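Hemolysin (Streptococcus suis, PDB 3HVN) probably lyses host cells by binding cholesterol-containing membranes, inserting into them and assembling into an oligomeric pore. Local coordinates at residues Y46-I59 against F367-E381. The protein carries 1 engineered substitution. Sequence-based numbering, arbitrary orientation.
Sequences YEPQEILTNEGEYI and FVKDNRPAQILSNSE
F367 and L52 share the same chi1 setting, with CG beside the backbone N and opposite the carbonyl carbon, and from opposite directions they bring the phenyl rim and a leucine methyl together: L52 CD1 lies 3.6 Å from F367 CZ, at the ring edge, and also touches the A374 methyl. One face of the F367 ring receives P48; its CB stands 3.8 Å from the ring centroid and near the ring normal, which identifies a CH-pi contact offset toward the rim. Y46, with CG between its backbone N and carbonyl carbon (chi1 59°), does not stack squarely on F367: the rings are nearly parallel, their planes differing by 27°, but displaced, with centroids 5.5 Å apart and little overlap. The K369 aliphatic chain meets the phenol obliquely to its ring, CE lying 3.3 Å from Y46 OH, and its NZ forms a salt bridge with D370. On P48 the R372 guanidinium lies with one face toward the proline CB.

Beyond this apolar cluster the 46-59 segment runs parallel to the start of strand 376-401, the long strand that in cholesterol-dependent cytolysins leads from the body of the rod toward the C-terminal beta-sandwich. The pairing rests on two straight backbone bonds, L377 N to L52 O and N379 N to N54 O, each 2.8 Å long; the bond from N54 N to L377 O is weak. T53 OG1 donates to Q49 O (2.7 Å), a carbonyl shared with L52 N, and so ties the start of this pairing to the preceding turn. Farther along, the E57 and E381 side chains run alongside each other in the same direction, with E57 OE1 3.1 Å from E381 OE1, both acceptors, while K81 offers E381 a weak, long ion pair.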
loop_
_atom_site.group_PDB
_atom_site.type_symbol
_atom_site.label_atom_id
_atom_site.label_comp_id
_atom_site.label_asym_id
_atom_site.label_seq_id
_atom_site.Cartn_x
_atom_site.Cartn_y
_atom_site.Cartn_z
ATOM N N TYR A 46 -5.287 36.237 -1.216
ATOM C CA TYR A 46 -5.763 35.010 -0.587
ATOM C C TYR A 46 -4.604 34.070 -0.275
ATOM O O TYR A 46 -3.477 34.288 -0.720
ATOM C CB TYR A 46 -6.788 34.307 -1.480
ATOM C CG TYR A 46 -6.265 33.939 -2.851
ATOM C CD1 TYR A 46 -5.517 32.786 -3.045
ATOM C CD2 TYR A 46 -6.525 34.741 -3.954
ATOM C CE1 TYR A 46 -5.038 32.445 -4.296
ATOM C CE2 TYR A 46 -6.052 34.409 -5.210
ATOM C CZ TYR A 46 -5.309 33.259 -5.375
ATOM O OH TYR A 46 -4.834 32.921 -6.621
ATOM N N GLU A 47 -4.889 33.024 0.493
ATOM C CA GLU A 47 -3.882 32.028 0.837
ATOM C C GLU A 47 -4.231 30.669 0.234
ATOM O O GLU A 47 -4.999 29.901 0.814
ATOM C CB GLU A 47 -3.721 31.931 2.357
ATOM C CG GLU A 47 -5.028 32.023 3.128
ATOM C CD GLU A 47 -4.813 32.319 4.599
ATOM O OE1 GLU A 47 -3.652 32.547 4.997
ATOM O OE2 GLU A 47 -5.806 32.326 5.357
ATOM N N PRO A 48 -3.657 30.376 -0.943
ATOM C CA PRO A 48 -3.937 29.180 -1.748
ATOM C C PRO A 48 -3.820 27.875 -0.966
ATOM O O PRO A 48 -4.728 27.045 -1.024
ATOM C CB PRO A 48 -2.858 29.236 -2.833
ATOM C CG PRO A 48 -2.536 30.678 -2.962
ATOM C CD PRO A 48 -2.648 31.241 -1.576
ATOM N N GLN A 49 -2.715 27.695 -0.250
ATOM C CA GLN A 49 -2.472 26.448 0.466
ATOM C C GLN A 49 -3.466 26.231 1.603
ATOM O O GLN A 49 -3.912 25.110 1.842
ATOM C CB GLN A 49 -1.039 26.404 1.001
ATOM C CG GLN A 49 -0.685 25.119 1.736
ATOM C CD GLN A 49 -0.709 23.897 0.834
ATOM O OE1 GLN A 49 -1.015 23.991 -0.354
ATOM N NE2 GLN A 49 -0.382 22.742 1.399
ATOM N N GLU A 50 -3.813 27.309 2.298
ATOM C CA GLU A 50 -4.710 27.222 3.444
ATOM C C GLU A 50 -6.160 26.990 3.028
ATOM O O GLU A 50 -6.989 26.586 3.843
ATOM C CB GLU A 50 -4.602 28.480 4.309
ATOM C CG GLU A 50 -3.207 28.733 4.859
ATOM C CD GLU A 50 -2.710 27.601 5.740
ATOM O OE1 GLU A 50 -3.549 26.837 6.263
ATOM O OE2 GLU A 50 -1.479 27.478 5.912
ATOM N N ILE A 51 -6.461 27.247 1.759
ATOM C CA ILE A 51 -7.814 27.055 1.247
ATOM C C ILE A 51 -7.945 25.701 0.553
ATOM O O ILE A 51 -9.028 25.320 0.108
ATOM C CB ILE A 51 -8.224 28.187 0.281
ATOM C CG1 ILE A 51 -9.748 28.291 0.190
ATOM C CG2 ILE A 51 -7.605 27.972 -1.093
ATOM C CD1 ILE A 51 -10.231 29.441 -0.668
ATOM N N LEU A 52 -6.832 24.979 0.467
ATOM C CA LEU A 52 -6.822 23.638 -0.104
ATOM C C LEU A 52 -6.277 22.641 0.912
ATOM O O LEU A 52 -5.422 21.813 0.589
ATOM C CB LEU A 52 -5.974 23.602 -1.377
ATOM C CG LEU A 52 -6.438 24.467 -2.550
ATOM C CD1 LEU A 52 -5.401 24.461 -3.664
ATOM C CD2 LEU A 52 -7.788 23.994 -3.065
ATOM N N THR A 53 -6.777 22.725 2.141
ATOM C CA THR A 53 -6.268 21.905 3.234
ATOM C C THR A 53 -7.301 20.904 3.745
ATOM O O THR A 53 -8.494 21.204 3.811
ATOM C CB THR A 53 -5.790 22.780 4.410
ATOM O OG1 THR A 53 -4.749 23.658 3.963
ATOM C CG2 THR A 53 -5.266 21.916 5.547
ATOM N N ASN A 54 -6.830 19.715 4.105
ATOM C CA ASN A 54 -7.686 18.679 4.671
ATOM C C ASN A 54 -7.130 18.129 5.981
ATOM O O ASN A 54 -6.224 17.290 5.986
ATOM C CB ASN A 54 -7.899 17.542 3.668
ATOM C CG ASN A 54 -8.921 17.889 2.603
ATOM O OD1 ASN A 54 -9.695 18.834 2.754
ATOM N ND2 ASN A 54 -8.934 17.120 1.521
ATOM N N GLU A 55 -7.680 18.614 7.090
ATOM C CA GLU A 55 -7.279 18.157 8.414
ATOM C C GLU A 55 -7.979 16.848 8.759
ATOM O O GLU A 55 -8.505 16.165 7.880
ATOM C CB GLU A 55 -7.614 19.215 9.466
ATOM C CG GLU A 55 -9.089 19.584 9.522
ATOM C CD GLU A 55 -9.413 20.530 10.663
ATOM O OE1 GLU A 55 -8.562 20.695 11.561
ATOM O OE2 GLU A 55 -10.521 21.105 10.663
ATOM N N GLY A 56 -7.982 16.503 10.042
ATOM C CA GLY A 56 -8.656 15.305 10.503
ATOM C C GLY A 56 -7.714 14.276 11.094
ATOM O O GLY A 56 -7.008 13.576 10.369
ATOM N N GLU A 57 -7.704 14.186 12.420
ATOM C CA GLU A 57 -6.889 13.195 13.111
ATOM C C GLU A 57 -7.756 12.122 13.768
ATOM O O GLU A 57 -7.808 10.988 13.293
ATOM C CB GLU A 57 -5.972 13.863 14.140
ATOM C CG GLU A 57 -6.645 14.925 14.994
ATOM C CD GLU A 57 -5.708 15.515 16.030
ATOM O OE1 GLU A 57 -4.584 14.991 16.182
ATOM O OE2 GLU A 57 -6.095 16.500 16.692
ATOM N N TYR A 58 -8.438 12.490 14.850
ATOM C CA TYR A 58 -9.297 11.559 15.577
ATOM C C TYR A 58 -8.683 10.165 15.643
ATOM O O TYR A 58 -9.152 9.240 14.981
ATOM C CB TYR A 58 -10.684 11.490 14.938
ATOM C CG TYR A 58 -11.644 12.551 15.430
ATOM C CD1 TYR A 58 -12.411 12.343 16.568
ATOM C CD2 TYR A 58 -11.785 13.757 14.756
ATOM C CE1 TYR A 58 -13.292 13.306 17.024
ATOM C CE2 TYR A 58 -12.663 14.727 15.203
ATOM C CZ TYR A 58 -13.413 14.496 16.337
ATOM O OH TYR A 58 -14.288 15.457 16.789
ATOM N N ILE A 59 -7.634 10.021 16.445
ATOM C CA ILE A 59 -6.900 8.764 16.513
ATOM C C ILE A 59 -6.896 8.171 17.918
ATOM O O ILE A 59 -6.840 6.952 18.085
ATOM C CB ILE A 59 -5.446 8.946 16.039
ATOM C CG1 ILE A 59 -4.763 7.587 15.879
ATOM C CG2 ILE A 59 -4.681 9.833 17.006
ATOM C CD1 ILE A 59 -5.466 6.672 14.904
ATOM N N PHE A 367 -3.908 28.162 -10.026
ATOM C CA PHE A 367 -4.602 29.394 -9.670
ATOM C C PHE A 367 -4.473 30.412 -10.796
ATOM O O PHE A 367 -3.398 30.579 -11.369
ATOM C CB PHE A 367 -4.043 29.970 -8.367
ATOM C CG PHE A 367 -4.472 29.218 -7.140
ATOM C CD1 PHE A 367 -5.582 29.624 -6.418
ATOM C CD2 PHE A 367 -3.768 28.108 -6.709
ATOM C CE1 PHE A 367 -5.981 28.936 -5.288
ATOM C CE2 PHE A 367 -4.162 27.416 -5.579
ATOM C CZ PHE A 367 -5.270 27.831 -4.868
ATOM N N VAL A 368 -5.570 31.090 -11.113
ATOM C CA VAL A 368 -5.580 32.033 -12.228
ATOM C C VAL A 368 -4.675 33.241 -11.980
ATOM O O VAL A 368 -4.116 33.808 -12.919
ATOM C CB VAL A 368 -7.009 32.513 -12.554
ATOM C CG1 VAL A 368 -6.983 33.535 -13.679
ATOM C CG2 VAL A 368 -7.890 31.332 -12.927
ATOM N N LYS A 369 -4.526 33.624 -10.717
ATOM C CA LYS A 369 -3.737 34.801 -10.363
ATOM C C LYS A 369 -2.256 34.649 -10.702
ATOM O O LYS A 369 -1.749 35.301 -11.614
ATOM C CB LYS A 369 -3.899 35.134 -8.877
ATOM C CG LYS A 369 -3.056 36.315 -8.416
ATOM C CD LYS A 369 -3.268 36.610 -6.939
ATOM C CE LYS A 369 -2.828 35.442 -6.070
ATOM N NZ LYS A 369 -1.382 35.135 -6.238
ATOM N N ASP A 370 -1.567 33.786 -9.962
ATOM C CA ASP A 370 -0.122 33.635 -10.106
ATOM C C ASP A 370 0.271 32.330 -10.793
ATOM O O ASP A 370 1.440 31.945 -10.786
ATOM C CB ASP A 370 0.560 33.731 -8.738
ATOM C CG ASP A 370 0.008 32.730 -7.739
ATOM O OD1 ASP A 370 -0.855 31.913 -8.123
ATOM O OD2 ASP A 370 0.439 32.761 -6.567
ATOM N N ASN A 371 -0.709 31.656 -11.386
ATOM C CA ASN A 371 -0.469 30.381 -12.057
ATOM C C ASN A 371 0.231 29.355 -11.169
ATOM O O ASN A 371 0.942 28.480 -11.663
ATOM C CB ASN A 371 0.324 30.588 -13.352
ATOM C CG ASN A 371 -0.535 31.120 -14.483
ATOM O OD1 ASN A 371 -1.686 31.505 -14.276
ATOM N ND2 ASN A 371 0.020 31.140 -15.689
ATOM N N ARG A 372 0.028 29.466 -9.860
ATOM C CA ARG A 372 0.590 28.497 -8.925
ATOM C C ARG A 372 -0.181 27.184 -8.955
ATOM O O ARG A 372 -1.410 27.181 -9.026
ATOM C CB ARG A 372 0.612 29.046 -7.496
ATOM C CG ARG A 372 0.413 27.963 -6.442
ATOM C CD ARG A 372 1.255 28.183 -5.195
ATOM N NE ARG A 372 0.718 29.221 -4.321
ATOM C CZ ARG A 372 0.956 29.284 -3.014
ATOM N NH1 ARG A 372 1.711 28.362 -2.431
ATOM N NH2 ARG A 372 0.434 30.262 -2.287
ATOM N N PRO A 373 0.546 26.059 -8.904
ATOM C CA PRO A 373 -0.071 24.732 -8.835
ATOM C C PRO A 373 -0.969 24.609 -7.609
ATOM O O PRO A 373 -0.499 24.787 -6.485
ATOM C CB PRO A 373 1.131 23.794 -8.699
ATOM C CG PRO A 373 2.270 24.549 -9.292
ATOM C CD PRO A 373 2.017 25.985 -8.953
ATOM N N ALA A 374 -2.247 24.315 -7.829
ATOM C CA ALA A 374 -3.193 24.148 -6.733
ATOM C C ALA A 374 -2.922 22.845 -5.989
ATOM O O ALA A 374 -3.533 21.815 -6.277
ATOM C CB ALA A 374 -4.621 24.179 -7.254
ATOM N N GLN A 375 -2.001 22.897 -5.032
ATOM C CA GLN A 375 -1.606 21.708 -4.287
ATOM C C GLN A 375 -2.523 21.439 -3.101
ATOM O O GLN A 375 -2.440 22.112 -2.074
ATOM C CB GLN A 375 -0.160 21.832 -3.804
ATOM C CG GLN A 375 0.871 21.825 -4.917
ATOM C CD GLN A 375 2.293 21.820 -4.390
ATOM O OE1 GLN A 375 2.519 21.889 -3.182
ATOM N NE2 GLN A 375 3.259 21.738 -5.296
ATOM N N ILE A 376 -3.398 20.451 -3.250
ATOM C CA ILE A 376 -4.245 20.015 -2.151
ATOM C C ILE A 376 -3.400 19.327 -1.085
ATOM O O ILE A 376 -2.584 18.450 -1.391
ATOM C CB ILE A 376 -5.353 19.050 -2.623
ATOM C CG1 ILE A 376 -6.463 19.814 -3.349
ATOM C CG2 ILE A 376 -5.933 18.287 -1.445
ATOM C CD1 ILE A 376 -6.078 20.305 -4.729
ATOM N N LEU A 377 -3.587 19.741 0.164
ATOM C CA LEU A 377 -2.904 19.121 1.290
ATOM C C LEU A 377 -3.903 18.309 2.103
ATOM O O LEU A 377 -5.076 18.669 2.192
ATOM C CB LEU A 377 -2.245 20.183 2.172
ATOM C CG LEU A 377 -1.560 19.686 3.449
ATOM C CD1 LEU A 377 -0.512 18.632 3.129
ATOM C CD2 LEU A 377 -0.942 20.846 4.214
ATOM N N SER A 378 -3.441 17.210 2.688
ATOM C CA SER A 378 -4.313 16.350 3.477
ATOM C C SER A 378 -3.530 15.555 4.515
ATOM O O SER A 378 -2.573 14.853 4.185
ATOM C CB SER A 378 -5.095 15.402 2.566
ATOM O OG SER A 378 -6.028 14.636 3.307
ATOM N N ASN A 379 -3.943 15.675 5.774
ATOM C CA ASN A 379 -3.316 14.932 6.861
ATOM C C ASN A 379 -4.271 13.912 7.463
ATOM O O ASN A 379 -5.484 14.120 7.473
ATOM C CB ASN A 379 -2.818 15.885 7.949
ATOM C CG ASN A 379 -1.527 16.579 7.569
ATOM O OD1 ASN A 379 -0.793 16.112 6.700
ATOM N ND2 ASN A 379 -1.241 17.698 8.224
ATOM N N SER A 380 -3.725 12.810 7.967
ATOM C CA SER A 380 -4.559 11.787 8.591
ATOM C C SER A 380 -3.769 10.833 9.479
ATOM O O SER A 380 -2.930 10.074 8.999
ATOM C CB SER A 380 -5.322 10.994 7.527
ATOM O OG SER A 380 -6.152 10.014 8.122
ATOM N N GLU A 381 -4.046 10.875 10.778
ATOM C CA GLU A 381 -3.466 9.916 11.706
ATOM C C GLU A 381 -4.210 8.590 11.601
ATOM O O GLU A 381 -5.415 8.565 11.352
ATOM C CB GLU A 381 -3.521 10.444 13.141
ATOM C CG GLU A 381 -2.468 11.493 13.456
ATOM C CD GLU A 381 -2.553 11.994 14.885
ATOM O OE1 GLU A 381 -3.681 12.184 15.384
ATOM O OE2 GLU A 381 -1.490 12.205 15.507
#